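Local structure of putative uncharacterized protein (Bacteroides vulgatus, 4F7A) at residues Ala157-Leu162 with Ser202-Leu207. The protein probably binds glycans, with mucin O-glycans the likely ligands, at the bacterial surface as an outer membrane lipoprotein of the SusD/RagB family. Sequence-based numbering, arbitrary orientation.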
loop_
_atom_site.group_PDB
_atom_site.type_symbol
_atom_site.label_atom_id
_atom_site.label_comp_id
_atom_site.label_asym_id
_atom_site.label_seq_id
_atom_site.Cartn_x
_atom_site.Cartn_y
_atom_site.Cartn_z
ATOM N N ALA A 157 8.950 1.474 17.013
ATOM C CA ALA A 157 7.802 2.064 17.722
ATOM C C ALA A 157 6.480 1.425 17.241
ATOM O O ALA A 157 5.570 1.182 18.051
ATOM C CB ALA A 157 7.783 3.592 17.563
ATOM N N PHE A 158 6.373 1.120 15.947
ATOM C CA PHE A 158 5.165 0.452 15.439
ATOM C C PHE A 158 4.963 -0.895 16.122
ATOM O O PHE A 158 3.852 -1.218 16.557
ATOM C CB PHE A 158 5.208 0.191 13.940
ATOM C CG PHE A 158 5.323 1.398 13.090
ATOM C CD1 PHE A 158 4.844 2.630 13.485
ATOM C CD2 PHE A 158 5.863 1.278 11.817
ATOM C CE1 PHE A 158 4.960 3.721 12.654
ATOM C CE2 PHE A 158 5.962 2.351 11.004
ATOM C CZ PHE A 158 5.507 3.585 11.427
ATOM N N PHE A 159 6.025 -1.697 16.211
ATOM C CA PHE A 159 5.902 -3.009 16.840
ATOM C C PHE A 159 5.541 -2.879 18.305
ATOM O O PHE A 159 4.740 -3.674 18.809
ATOM C CB PHE A 159 7.175 -3.842 16.687
ATOM C CG PHE A 159 7.460 -4.296 15.264
ATOM C CD1 PHE A 159 6.549 -5.077 14.557
ATOM C CD2 PHE A 159 8.672 -3.972 14.656
ATOM C CE1 PHE A 159 6.824 -5.485 13.246
ATOM C CE2 PHE A 159 8.973 -4.388 13.380
ATOM C CZ PHE A 159 8.037 -5.141 12.648
ATOM N N ASP A 160 6.126 -1.888 18.994
ATOM C CA ASP A 160 5.775 -1.570 20.396
ATOM C C ASP A 160 4.290 -1.176 20.532
ATOM O O ASP A 160 3.589 -1.611 21.444
ATOM C CB ASP A 160 6.638 -0.415 20.923
ATOM C CG ASP A 160 8.084 -0.825 21.229
ATOM O OD1 ASP A 160 8.366 -2.027 21.406
ATOM O OD2 ASP A 160 8.936 0.081 21.307
ATOM N N ASP A 161 3.815 -0.321 19.626
ATOM C CA ASP A 161 2.405 0.095 19.664
ATOM C C ASP A 161 1.454 -1.065 19.386
ATOM O O ASP A 161 0.396 -1.177 19.999
ATOM C CB ASP A 161 2.126 1.238 18.686
ATOM C CG ASP A 161 2.565 2.598 19.216
ATOM O OD1 ASP A 161 2.735 2.743 20.444
ATOM O OD2 ASP A 161 2.724 3.519 18.391
ATOM N N LEU A 162 1.820 -1.943 18.460
ATOM C CA LEU A 162 1.013 -3.114 18.224
ATOM C C LEU A 162 1.009 -4.037 19.436
ATOM O O LEU A 162 -0.018 -4.642 19.741
ATOM C CB LEU A 162 1.448 -3.849 16.944
ATOM C CG LEU A 162 1.178 -3.092 15.652
ATOM C CD1 LEU A 162 1.712 -3.920 14.434
ATOM C CD2 LEU A 162 -0.292 -2.724 15.454
ATOM N N SER A 202 -2.054 -9.305 11.658
ATOM C CA SER A 202 -1.793 -9.321 10.220
ATOM C C SER A 202 -0.904 -8.161 9.820
ATOM O O SER A 202 0.009 -8.320 9.032
ATOM C CB SER A 202 -3.104 -9.278 9.441
ATOM O OG SER A 202 -3.945 -10.343 9.868
ATOM N N LEU A 203 -1.197 -6.978 10.359
ATOM C CA LEU A 203 -0.360 -5.799 10.121
ATOM C C LEU A 203 1.071 -6.040 10.644
ATOM O O LEU A 203 2.067 -5.718 9.962
ATOM C CB LEU A 203 -1.029 -4.563 10.746
ATOM C CG LEU A 203 -0.298 -3.227 10.608
ATOM C CD1 LEU A 203 0.045 -2.855 9.147
ATOM C CD2 LEU A 203 -1.131 -2.122 11.304
ATOM N N ARG A 204 1.189 -6.645 11.829
ATOM C CA ARG A 204 2.525 -6.954 12.369
ATOM C C ARG A 204 3.281 -7.868 11.422
ATOM O O ARG A 204 4.479 -7.668 11.196
ATOM C CB ARG A 204 2.446 -7.604 13.740
ATOM C CG ARG A 204 3.807 -7.844 14.376
ATOM C CD ARG A 204 3.734 -8.796 15.567
ATOM N NE ARG A 204 2.858 -8.328 16.632
ATOM C CZ ARG A 204 3.091 -7.328 17.487
ATOM N NH1 ARG A 204 4.211 -6.601 17.439
ATOM N NH2 ARG A 204 2.157 -7.037 18.414
ATOM N N LEU A 205 2.594 -8.861 10.848
ATOM C CA LEU A 205 3.258 -9.757 9.913
ATOM C C LEU A 205 3.749 -9.002 8.680
ATOM O O LEU A 205 4.844 -9.267 8.177
ATOM C CB LEU A 205 2.353 -10.897 9.491
ATOM C CG LEU A 205 2.963 -11.947 8.564
ATOM C CD1 LEU A 205 4.185 -12.617 9.184
ATOM C CD2 LEU A 205 1.877 -12.984 8.253
ATOM N N ARG A 206 2.923 -8.087 8.168
ATOM C CA ARG A 206 3.332 -7.258 7.046
ATOM C C ARG A 206 4.627 -6.518 7.369
ATOM O O ARG A 206 5.578 -6.515 6.579
ATOM C CB ARG A 206 2.263 -6.230 6.687
ATOM C CG ARG A 206 2.736 -5.197 5.664
ATOM C CD ARG A 206 1.744 -4.077 5.494
ATOM N NE ARG A 206 0.587 -4.426 4.683
ATOM C CZ ARG A 206 -0.485 -3.648 4.586
ATOM N NH1 ARG A 206 -0.527 -2.508 5.251
ATOM N NH2 ARG A 206 -1.512 -3.996 3.823
ATOM N N LEU A 207 4.649 -5.862 8.526
ATOM C CA LEU A 207 5.807 -5.060 8.925
ATOM C C LEU A 207 7.046 -5.929 9.149
ATOM O O LEU A 207 8.163 -5.520 8.835
ATOM C CB LEU A 207 5.488 -4.258 10.167
ATOM C CG LEU A 207 4.341 -3.263 10.003
ATOM C CD1 LEU A 207 4.142 -2.472 11.278
ATOM C CD2 LEU A 207 4.543 -2.331 8.831
#
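R204 reaches from helix 193-210 to the backbone of F159 and L162, where two antiparallel helices of the TPR-like helical fold of SusD homologs face each other. The axes of the two short segments run 161° apart in direction and approach to 10.6 Å. Along the R204 side chain, CB of R204 lies 3.8 Å from CD1 of L162. CG of R204, anti to the backbone N (chi1 -176°), passes 3.9 Å from CD1 of F159, whose ring packs alongside the aliphatic part of the arginine, its plane close to parallel with that of the guanidinium. Further out the chain bends at its third torsion, and the guanidinium ends up beside the facing helix, one face lying over CB of L162 with NH2 of R204 3.6 Å from that carbon. NH1 of R204 donates to the carbonyl O of F159 at 3.3 Å with an N-H...O angle of 157°; this oxygen sits near the guanidinium plane. The charge of this buried group is met from outside the pair: E222 of helix 216-228 forms a salt bridge with NH1, and D163 another with NH2. An alanine in place of R204 would probably leave E222 and D163 without this cationic partner, the F159 carbonyl without this donor, and a gap beside the F159 ring. Further along, L207 carries much of the apolar contact. CB of L207 packs against the far end of the F159 ring, 3.6 Å from CE1, while CD1 of L207 touches CB of F158. The F158 ring itself touches H126 and T129 of helix 111-132, and Y137, in the loop beyond that helix, meets it edge-to-face. Back at the F159 ring, the carbonyl O of R204 lies in the ring plane, at its edge, 3.8 Å from CE1.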